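Long-range contacts in polysaccharide Lyase Family 6 (Bacteroides cellulosilyticus, PDB 6QPS), which cleaves mannuronic acid-rich alginate, probably by beta-elimination, as a calcium-binding lyase of polysaccharide lyase family 6: residues A[159-164]-A[189-195]; A[197-201]-A[446-450]; A[109-113]-A[142-146]; A[279-283]-A[439-443]. All coordinates share one frame; numbering follows the deposited sequence.

Contact 1: residues A[159-164]-A[189-195]; sequences LRGTNN and NHLNNHL
Leu159 holds a methyl squarely over the imidazole of His194: CD2 stands 4.3 Å from the ring centroid and 4° off its normal, a CH-pi contact. The opposite face is met off-centre, toward its rim, by CB of Asn192. The ring edge serves polar partners. His194 ND1 accepts the backbone N of Asn164 at 3.1 Å, close to the ring plane, while water 1 lies in that plane 2.8 Å from His194 NE2. The ring reaches these partners because CG leaves beside the backbone N (chi1 -63°), which brings its end back to 159-164. Alongside it, pointing the same way, runs the amide of Asn164, its plane nearly parallel to the ring's, 14° apart, but displaced from it; its own polar atoms are bonded to Cys130 N and Ala127 O. Asn189 grips one residue at both ends. Asn189 OD1 takes Gly161 N at 2.9 Å through a lone pair, whereas Asn189 ND2 gives to Gly161 O at 3.2 Å from above that carbonyl's plane. Positive phi at Gly161 suits the glycine. Asn192 OD1 receives His194 N in an Asx turn, with Thr229 OG1 as a further partner, and this turn presents Asn192 O to Asn163 N at 2.8 Å. Leu195 N then bonds to Asn164 O at 3.0 Å. The two loops thus lie on successive coils of a parallel beta-helix: one links strands 155-159 and 165-167, the other links 181-183 and 195-197, and each strand of the first coil pairs in parallel with its counterpart in the second.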
# COMPACT_ATOMS: atom_id res chain seq x y z
N LEU A 159 -7.57 0.06 9.79
CA LEU A 159 -7.71 -1.34 10.15
C LEU A 159 -7.17 -1.60 11.55
O LEU A 159 -6.10 -1.09 11.93
CB LEU A 159 -6.98 -2.19 9.11
CG LEU A 159 -7.71 -2.50 7.80
CD1 LEU A 159 -6.79 -3.13 6.76
CD2 LEU A 159 -8.89 -3.46 8.07
N ARG A 160 -7.94 -2.36 12.33
CA ARG A 160 -7.63 -2.80 13.69
C ARG A 160 -8.05 -4.27 13.77
O ARG A 160 -8.71 -4.78 12.88
CB ARG A 160 -8.44 -2.02 14.74
CG ARG A 160 -8.50 -0.49 14.50
CD ARG A 160 -7.65 0.28 15.43
NE ARG A 160 -7.90 1.71 15.28
CZ ARG A 160 -7.21 2.66 15.89
NH1 ARG A 160 -6.19 2.37 16.68
NH2 ARG A 160 -7.54 3.94 15.67
N GLY A 161 -7.76 -4.91 14.90
CA GLY A 161 -8.28 -6.26 15.10
C GLY A 161 -7.55 -7.31 14.28
O GLY A 161 -6.34 -7.29 14.10
N THR A 162 -8.32 -8.30 13.81
CA THR A 162 -7.77 -9.46 13.12
C THR A 162 -8.70 -9.90 11.99
O THR A 162 -9.93 -9.74 12.06
CB THR A 162 -7.54 -10.66 14.08
OG1 THR A 162 -8.79 -11.01 14.69
CG2 THR A 162 -6.52 -10.35 15.16
N ASN A 163 -8.09 -10.47 10.95
CA ASN A 163 -8.82 -11.17 9.90
C ASN A 163 -9.85 -10.29 9.21
O ASN A 163 -10.89 -10.79 8.79
CB ASN A 163 -9.52 -12.43 10.45
CG ASN A 163 -8.56 -13.38 11.13
OD1 ASN A 163 -8.52 -13.47 12.37
ND2 ASN A 163 -7.77 -14.10 10.34
N ASN A 164 -9.58 -9.00 9.04
CA ASN A 164 -10.47 -8.13 8.29
C ASN A 164 -9.99 -8.03 6.85
O ASN A 164 -8.86 -8.42 6.51
CB ASN A 164 -10.54 -6.76 8.97
CG ASN A 164 -11.16 -6.85 10.37
OD1 ASN A 164 -12.15 -7.56 10.57
ND2 ASN A 164 -10.58 -6.13 11.33
N ASN A 189 -2.36 -6.14 20.07
CA ASN A 189 -3.11 -6.47 18.85
C ASN A 189 -2.29 -6.03 17.65
O ASN A 189 -2.51 -4.97 17.06
CB ASN A 189 -4.49 -5.81 18.87
CG ASN A 189 -5.25 -6.00 17.58
OD1 ASN A 189 -5.77 -5.06 16.99
ND2 ASN A 189 -5.32 -7.25 17.11
N HIS A 190 -1.33 -6.87 17.26
CA HIS A 190 -0.46 -6.58 16.12
C HIS A 190 -0.52 -7.63 15.02
O HIS A 190 -0.45 -7.28 13.84
CB HIS A 190 1.01 -6.39 16.57
CG HIS A 190 1.57 -7.54 17.36
ND1 HIS A 190 2.16 -8.64 16.77
CD2 HIS A 190 1.63 -7.76 18.70
CE1 HIS A 190 2.57 -9.47 17.71
NE2 HIS A 190 2.25 -8.97 18.88
N LEU A 191 -0.66 -8.90 15.37
CA LEU A 191 -0.64 -9.98 14.37
C LEU A 191 -2.05 -10.09 13.81
O LEU A 191 -2.95 -10.62 14.47
CB LEU A 191 -0.13 -11.27 15.01
CG LEU A 191 0.70 -12.12 14.03
CD1 LEU A 191 1.50 -13.23 14.70
CD2 LEU A 191 -0.14 -12.75 12.94
N ASN A 192 -2.28 -9.50 12.63
CA ASN A 192 -3.64 -9.28 12.12
C ASN A 192 -4.09 -10.23 11.03
O ASN A 192 -5.27 -10.55 10.96
CB ASN A 192 -3.83 -7.83 11.65
CG ASN A 192 -2.75 -7.36 10.71
OD1 ASN A 192 -2.75 -7.66 9.51
ND2 ASN A 192 -1.83 -6.58 11.26
N ASN A 193 -3.20 -10.65 10.13
CA ASN A 193 -3.62 -11.43 8.97
C ASN A 193 -4.73 -10.71 8.20
O ASN A 193 -5.64 -11.34 7.63
CB ASN A 193 -4.08 -12.83 9.38
CG ASN A 193 -2.95 -13.73 9.80
OD1 ASN A 193 -2.18 -14.23 8.96
ND2 ASN A 193 -2.80 -13.92 11.11
N HIS A 194 -4.67 -9.38 8.13
CA HIS A 194 -5.64 -8.68 7.29
C HIS A 194 -5.31 -8.91 5.82
O HIS A 194 -4.15 -9.14 5.45
CB HIS A 194 -5.65 -7.17 7.52
CG HIS A 194 -6.04 -6.72 8.89
ND1 HIS A 194 -7.09 -7.27 9.60
CD2 HIS A 194 -5.53 -5.74 9.66
CE1 HIS A 194 -7.19 -6.64 10.76
NE2 HIS A 194 -6.27 -5.70 10.81
N LEU A 195 -6.31 -8.76 4.96
CA LEU A 195 -6.15 -8.87 3.51
C LEU A 195 -6.67 -7.62 2.81
O LEU A 195 -7.82 -7.22 3.03
CB LEU A 195 -6.88 -10.12 3.01
CG LEU A 195 -6.84 -10.37 1.50
CD1 LEU A 195 -5.42 -10.55 0.96
CD2 LEU A 195 -7.73 -11.56 1.11
O HOH W 1 -4.77 -4.01 12.52
O HOH W 2 -3.80 -5.79 14.43
O HOH W 3 -7.57 -13.28 7.06

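Contact 2: residues A[197-201]-A[446-450]; sequences DHNFF and FTVGP
His198, at a positive-phi corner, meets Thr447 obliquely, its ND1 3.5 Å from Thr447 OG1. Its carbonyl takes a hydrogen bond from the loop: Gly449 N donates to His198 O at 2.9 Å and 164°, tilted somewhat from the carbonyl plane, and Val448 CA adds a CA-H...O contact to the same oxygen. Positive phi favours a glycine at Gly449, where a CB would also clash with Pro450 CD. The His198 ring also stacks on His168; such stacking of like residues from coil to coil is characteristic of the parallel beta-helix. Asn199 turns its amide away from 446-450, holding Cys169 N and Ile166 O, but its backbone faces the loop: Val448 CG2 packs tightly against Asn199 O at 3.1 Å. The methyl gets there by standing anti to its own backbone N. Phe200, at the start of strand 200-201, points toward the loop and crosses Val448 obliquely, so that CG1 of Val448 lies in the ring plane at the edge, 3.9 Å from Phe200 CD2. The same phenylalanine also touches Leu456, Asn459 and Val460 of helix 454-465, which follows the loop. Next in the strand, Phe201 stacks on Phe236.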
# COMPACT_ATOMS: atom_id res chain seq x y z
N ASP A 197 -7.03 -6.51 -1.02
CA ASP A 197 -6.92 -7.12 -2.34
C ASP A 197 -7.90 -6.54 -3.36
O ASP A 197 -9.04 -6.19 -3.05
CB ASP A 197 -7.09 -8.66 -2.27
CG ASP A 197 -8.51 -9.09 -1.90
OD1 ASP A 197 -8.90 -8.93 -0.74
OD2 ASP A 197 -9.25 -9.56 -2.80
N HIS A 198 -7.45 -6.50 -4.61
CA HIS A 198 -8.30 -6.11 -5.74
C HIS A 198 -8.89 -4.70 -5.60
O HIS A 198 -9.96 -4.41 -6.14
CB HIS A 198 -9.41 -7.13 -6.02
CG HIS A 198 -8.90 -8.50 -6.33
ND1 HIS A 198 -8.48 -8.89 -7.59
CD2 HIS A 198 -8.74 -9.57 -5.53
CE1 HIS A 198 -8.10 -10.16 -7.54
NE2 HIS A 198 -8.23 -10.59 -6.30
N ASN A 199 -8.18 -3.81 -4.91
CA ASN A 199 -8.62 -2.42 -4.81
C ASN A 199 -7.92 -1.56 -5.85
O ASN A 199 -6.83 -1.89 -6.33
CB ASN A 199 -8.31 -1.87 -3.41
CG ASN A 199 -8.96 -2.68 -2.34
OD1 ASN A 199 -10.17 -2.66 -2.17
ND2 ASN A 199 -8.15 -3.39 -1.59
N PHE A 200 -8.58 -0.46 -6.21
CA PHE A 200 -8.03 0.56 -7.10
C PHE A 200 -7.80 1.82 -6.27
O PHE A 200 -8.76 2.51 -5.88
CB PHE A 200 -8.98 0.81 -8.27
CG PHE A 200 -8.36 1.55 -9.44
CD1 PHE A 200 -8.15 2.92 -9.38
CD2 PHE A 200 -7.99 0.87 -10.59
CE1 PHE A 200 -7.60 3.60 -10.46
CE2 PHE A 200 -7.43 1.54 -11.66
CZ PHE A 200 -7.23 2.90 -11.58
N PHE A 201 -6.54 2.12 -5.99
CA PHE A 201 -6.14 3.33 -5.28
C PHE A 201 -5.82 4.35 -6.37
O PHE A 201 -4.81 4.23 -7.06
CB PHE A 201 -4.94 3.06 -4.37
CG PHE A 201 -5.21 2.07 -3.27
CD1 PHE A 201 -4.92 0.74 -3.45
CD2 PHE A 201 -5.76 2.46 -2.05
CE1 PHE A 201 -5.16 -0.19 -2.48
CE2 PHE A 201 -5.99 1.52 -1.04
CZ PHE A 201 -5.70 0.19 -1.26
N PHE A 446 -8.31 -6.22 -14.73
CA PHE A 446 -9.65 -6.54 -15.19
C PHE A 446 -10.53 -7.14 -14.11
O PHE A 446 -11.71 -7.37 -14.37
CB PHE A 446 -9.60 -7.38 -16.45
CG PHE A 446 -8.98 -6.65 -17.61
CD1 PHE A 446 -7.83 -7.13 -18.21
CD2 PHE A 446 -9.55 -5.48 -18.10
CE1 PHE A 446 -7.26 -6.47 -19.27
CE2 PHE A 446 -8.98 -4.80 -19.15
CZ PHE A 446 -7.83 -5.30 -19.75
N THR A 447 -10.00 -7.30 -12.89
CA THR A 447 -10.76 -7.79 -11.74
C THR A 447 -10.70 -6.82 -10.56
O THR A 447 -11.02 -7.21 -9.43
CB THR A 447 -10.16 -9.15 -11.37
OG1 THR A 447 -10.72 -9.59 -10.14
CG2 THR A 447 -8.62 -9.06 -11.32
N VAL A 448 -10.30 -5.58 -10.78
CA VAL A 448 -10.04 -4.61 -9.72
C VAL A 448 -11.23 -3.67 -9.58
O VAL A 448 -11.82 -3.24 -10.58
CB VAL A 448 -8.75 -3.82 -10.04
CG1 VAL A 448 -8.94 -2.86 -11.18
CG2 VAL A 448 -8.26 -3.09 -8.80
N GLY A 449 -11.55 -3.32 -8.34
CA GLY A 449 -12.47 -2.24 -8.06
C GLY A 449 -13.94 -2.58 -8.17
O GLY A 449 -14.31 -3.70 -8.53
N PRO A 450 -14.80 -1.60 -7.86
CA PRO A 450 -16.26 -1.76 -8.02
C PRO A 450 -16.73 -1.43 -9.43
O PRO A 450 -16.57 -0.30 -9.89
CB PRO A 450 -16.84 -0.78 -7.00
CG PRO A 450 -15.76 0.30 -6.88
CD PRO A 450 -14.42 -0.30 -7.26

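Contact 3: residues A[109-113]-A[142-146]; sequences AWAIG and DPQKG
Trp110 lays one indole face against the Asp142-Pro143 corner. Pro143 CD stands almost centrally over the six-membered ring, 3.4 Å from its centroid, and Asp142 CA approaches the five-membered ring from the same face at 3.8 Å from its centroid; both are CH-pi contacts. The carboxylate of Asp142 lies nearly parallel to the indole, planes 14° apart, with Asp142 CG 3.4 Å from Trp110 CD1. Were Trp110 replaced, an alanine would take the flat platform from the corner and is likely to leave Pro143 without its aromatic mate, free to shift. What fixes the corner comes next. Asp142 OD1 accepts Gln144 N at 2.8 Å, an Asx turn within the type I turn from Asp142 to Lys145. Asp142 OD2 takes Lys145 NZ through its anti lone pair in a salt bridge of 2.9 Å. The lysine, bent at its last torsion (chi4 90°), also gives NZ to Gly113 O at 3.2 Å, in the carbonyl plane, and pairs with Glu154. Water 4 can donate to Ala111 O or Asp142 OD2. The contact thus ties the end of strand 99-111, where Trp110 bonds by its backbone to Gly88 and Ile112 just beyond to Leu90, to the loop between strands 131-138 and 155-159.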
# COMPACT_ATOMS: atom_id res chain seq x y z
N ALA A 109 -17.85 13.07 2.04
CA ALA A 109 -17.93 12.89 3.49
C ALA A 109 -16.54 13.17 4.06
O ALA A 109 -15.56 13.25 3.32
CB ALA A 109 -18.31 11.44 3.81
N TRP A 110 -16.46 13.35 5.38
CA TRP A 110 -15.16 13.59 5.99
C TRP A 110 -15.22 13.29 7.48
O TRP A 110 -16.30 13.23 8.09
CB TRP A 110 -14.67 15.03 5.77
CG TRP A 110 -15.59 16.07 6.34
CD1 TRP A 110 -15.57 16.56 7.61
CD2 TRP A 110 -16.65 16.76 5.67
NE1 TRP A 110 -16.56 17.49 7.78
CE2 TRP A 110 -17.23 17.65 6.61
CE3 TRP A 110 -17.16 16.72 4.37
CZ2 TRP A 110 -18.30 18.48 6.28
CZ3 TRP A 110 -18.22 17.56 4.05
CH2 TRP A 110 -18.78 18.42 5.00
N ALA A 111 -14.03 13.12 8.07
CA ALA A 111 -13.93 12.76 9.47
C ALA A 111 -14.26 13.92 10.39
O ALA A 111 -13.81 15.05 10.20
CB ALA A 111 -12.51 12.31 9.78
N ILE A 112 -15.05 13.62 11.43
CA ILE A 112 -15.28 14.59 12.49
C ILE A 112 -13.97 14.95 13.17
O ILE A 112 -13.65 16.13 13.36
CB ILE A 112 -16.35 14.08 13.48
CG1 ILE A 112 -17.73 14.19 12.82
CG2 ILE A 112 -16.30 14.91 14.78
CD1 ILE A 112 -18.85 13.56 13.63
N GLY A 113 -13.19 13.94 13.53
CA GLY A 113 -11.86 14.17 14.05
C GLY A 113 -10.78 13.62 13.13
O GLY A 113 -10.63 14.08 12.00
N ASP A 142 -12.39 17.12 4.41
CA ASP A 142 -13.02 18.07 5.32
C ASP A 142 -12.81 19.48 4.79
O ASP A 142 -11.65 19.91 4.65
CB ASP A 142 -12.36 17.94 6.69
CG ASP A 142 -13.03 18.78 7.77
OD1 ASP A 142 -13.85 19.66 7.43
OD2 ASP A 142 -12.72 18.54 8.96
N PRO A 143 -13.87 20.23 4.51
CA PRO A 143 -13.68 21.62 4.06
C PRO A 143 -12.95 22.50 5.07
O PRO A 143 -12.40 23.54 4.68
CB PRO A 143 -15.11 22.13 3.82
CG PRO A 143 -16.00 20.93 3.82
CD PRO A 143 -15.30 19.86 4.63
N GLN A 144 -12.95 22.12 6.35
CA GLN A 144 -12.31 22.91 7.40
C GLN A 144 -10.87 22.48 7.67
O GLN A 144 -10.21 23.08 8.52
CB GLN A 144 -13.13 22.81 8.69
CG GLN A 144 -14.49 23.49 8.61
CD GLN A 144 -14.40 24.95 8.20
OE1 GLN A 144 -13.52 25.68 8.66
NE2 GLN A 144 -15.32 25.38 7.34
N LYS A 145 -10.39 21.46 6.98
CA LYS A 145 -8.98 21.11 6.99
C LYS A 145 -8.34 21.62 5.69
O LYS A 145 -8.99 21.67 4.65
CB LYS A 145 -8.80 19.59 7.12
CG LYS A 145 -9.39 18.99 8.40
CD LYS A 145 -9.05 17.50 8.55
CE LYS A 145 -9.59 16.92 9.85
NZ LYS A 145 -10.97 16.36 9.75
N GLY A 146 -7.07 22.01 5.78
CA GLY A 146 -6.39 22.57 4.63
C GLY A 146 -5.68 21.52 3.78
O GLY A 146 -5.46 20.39 4.21
O HOH W 4 -14.82 17.70 10.78

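Contact 4: residues A[279-283]-A[439-443]; sequences SNTFI and ERIDA
The guanidinium of Arg440 has Thr281 OG1 at its edge: NH1 donates to this oxygen at 3.1 Å, nearly straight at 170° and in the plane of the group. Two backbone oxygens gather obliquely round the same nitrogen, Asn280 O at 3.2 Å and Ser279 O at 3.6 Å from Arg440 NH1. The other nitrogens look elsewhere, NE forming a salt bridge with Glu436 one helical turn back and NH2 giving to Asp304 O, so the group is held at several points and its rotation is restrained. An extended arm from CG to NE carries it to the strand, and a turn at the last torsion (chi4 -97°) sets the plane across the arm. On the way the aliphatic part passes close to the threonine, Arg440 CD lying 3.3 Å from Thr281 OG1 and 4.1 Å from Thr281 CG2. A leucine in place of Arg440 would probably leave Thr281 OG1 and Asp304 O without this donor and Glu436 without its charged partner. Beside this polar pair lies an apolar one. Ile283 and Ile441 reach toward each other tip to tip, Ile283 CG1 4.1 Å from Ile441 CD1; the isoleucine of the helix starts out alongside but stretches its end to the strand. Helix 433-445 thereby lies against the outside of the beta-helix, over strand 276-283. Ala443 touches Arg257 of strand 254-261 and Arg440 touches Tyr306 of strand 301-308, so the helix also bears on the two strands that pair with 276-283.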
# COMPACT_ATOMS: atom_id res chain seq x y z
N SER A 279 6.45 -10.37 -7.28
CA SER A 279 5.72 -10.28 -8.56
C SER A 279 4.94 -8.99 -8.72
O SER A 279 3.92 -8.98 -9.40
CB SER A 279 4.80 -11.48 -8.80
OG SER A 279 5.50 -12.73 -8.69
N ASN A 280 5.41 -7.90 -8.12
CA ASN A 280 4.82 -6.59 -8.36
C ASN A 280 5.35 -6.00 -9.66
O ASN A 280 6.40 -6.41 -10.16
CB ASN A 280 5.13 -5.65 -7.19
CG ASN A 280 4.57 -6.17 -5.87
OD1 ASN A 280 3.39 -6.03 -5.58
ND2 ASN A 280 5.42 -6.82 -5.09
N THR A 281 4.61 -5.03 -10.21
CA THR A 281 4.92 -4.41 -11.49
C THR A 281 4.80 -2.90 -11.36
O THR A 281 3.81 -2.39 -10.80
CB THR A 281 3.95 -4.93 -12.57
OG1 THR A 281 3.95 -6.36 -12.58
CG2 THR A 281 4.35 -4.43 -13.97
N PHE A 282 5.79 -2.19 -11.88
CA PHE A 282 5.85 -0.73 -11.82
C PHE A 282 5.99 -0.20 -13.24
O PHE A 282 6.94 -0.54 -13.94
CB PHE A 282 7.01 -0.22 -10.96
CG PHE A 282 7.05 -0.73 -9.53
CD1 PHE A 282 7.39 -2.04 -9.25
CD2 PHE A 282 6.84 0.15 -8.48
CE1 PHE A 282 7.47 -2.49 -7.93
CE2 PHE A 282 6.91 -0.28 -7.16
CZ PHE A 282 7.23 -1.60 -6.89
N ILE A 283 5.04 0.64 -13.66
CA ILE A 283 5.03 1.24 -15.00
C ILE A 283 5.09 2.76 -14.80
O ILE A 283 4.06 3.40 -14.57
CB ILE A 283 3.78 0.83 -15.79
CG1 ILE A 283 3.67 -0.70 -15.90
CG2 ILE A 283 3.74 1.51 -17.18
CD1 ILE A 283 4.71 -1.39 -16.74
N GLU A 439 0.95 -9.44 -19.83
CA GLU A 439 0.38 -10.45 -18.93
C GLU A 439 0.20 -9.89 -17.53
O GLU A 439 -0.84 -10.13 -16.89
CB GLU A 439 1.28 -11.69 -18.89
CG GLU A 439 1.24 -12.51 -20.18
CD GLU A 439 2.29 -13.61 -20.20
OE1 GLU A 439 3.00 -13.81 -19.19
OE2 GLU A 439 2.43 -14.27 -21.26
N ARG A 440 1.19 -9.17 -17.02
CA ARG A 440 1.13 -8.64 -15.66
C ARG A 440 0.02 -7.60 -15.52
O ARG A 440 -0.75 -7.64 -14.56
CB ARG A 440 2.48 -8.03 -15.29
CG ARG A 440 3.58 -9.04 -15.05
CD ARG A 440 4.94 -8.34 -14.99
NE ARG A 440 6.00 -9.28 -14.63
CZ ARG A 440 6.47 -9.44 -13.40
NH1 ARG A 440 6.01 -8.73 -12.37
NH2 ARG A 440 7.43 -10.34 -13.19
N ILE A 441 -0.08 -6.67 -16.47
CA ILE A 441 -1.12 -5.65 -16.41
C ILE A 441 -2.50 -6.27 -16.60
O ILE A 441 -3.44 -6.00 -15.84
CB ILE A 441 -0.83 -4.55 -17.45
CG1 ILE A 441 0.39 -3.74 -17.02
CG2 ILE A 441 -2.04 -3.65 -17.60
CD1 ILE A 441 0.97 -2.87 -18.15
N ASP A 442 -2.65 -7.14 -17.61
CA ASP A 442 -3.93 -7.82 -17.81
C ASP A 442 -4.39 -8.51 -16.54
O ASP A 442 -5.58 -8.46 -16.18
CB ASP A 442 -3.81 -8.85 -18.94
CG ASP A 442 -3.79 -8.22 -20.34
OD1 ASP A 442 -3.87 -6.97 -20.45
OD2 ASP A 442 -3.69 -8.99 -21.31
N ALA A 443 -3.48 -9.18 -15.83
CA ALA A 443 -3.89 -9.91 -14.63
C ALA A 443 -4.36 -8.98 -13.52
O ALA A 443 -5.16 -9.39 -12.68
CB ALA A 443 -2.74 -10.79 -14.12

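Contacts 2 and 4, with centres about 13 Å apart, fix successive parts of one C-terminal unit to the same side of the beta-helix: helix 433-445 in contact 4, then the loop leading to helix 454-465 in contact 2. Contacts 1 and 3 instead tie loops of neighbouring coils to each other or to a strand end; their centres are about 27 Å apart and their nearest atoms about 11 Å. Strand 195-197 connects contact 1 to contact 2, centres about 20 Å apart. Contacts 3 and 4 lie on opposite sides of the chain's centre, about 35 Å between centres. None includes the calcium ligands Asn210, Glu213, Glu242 and Glu244.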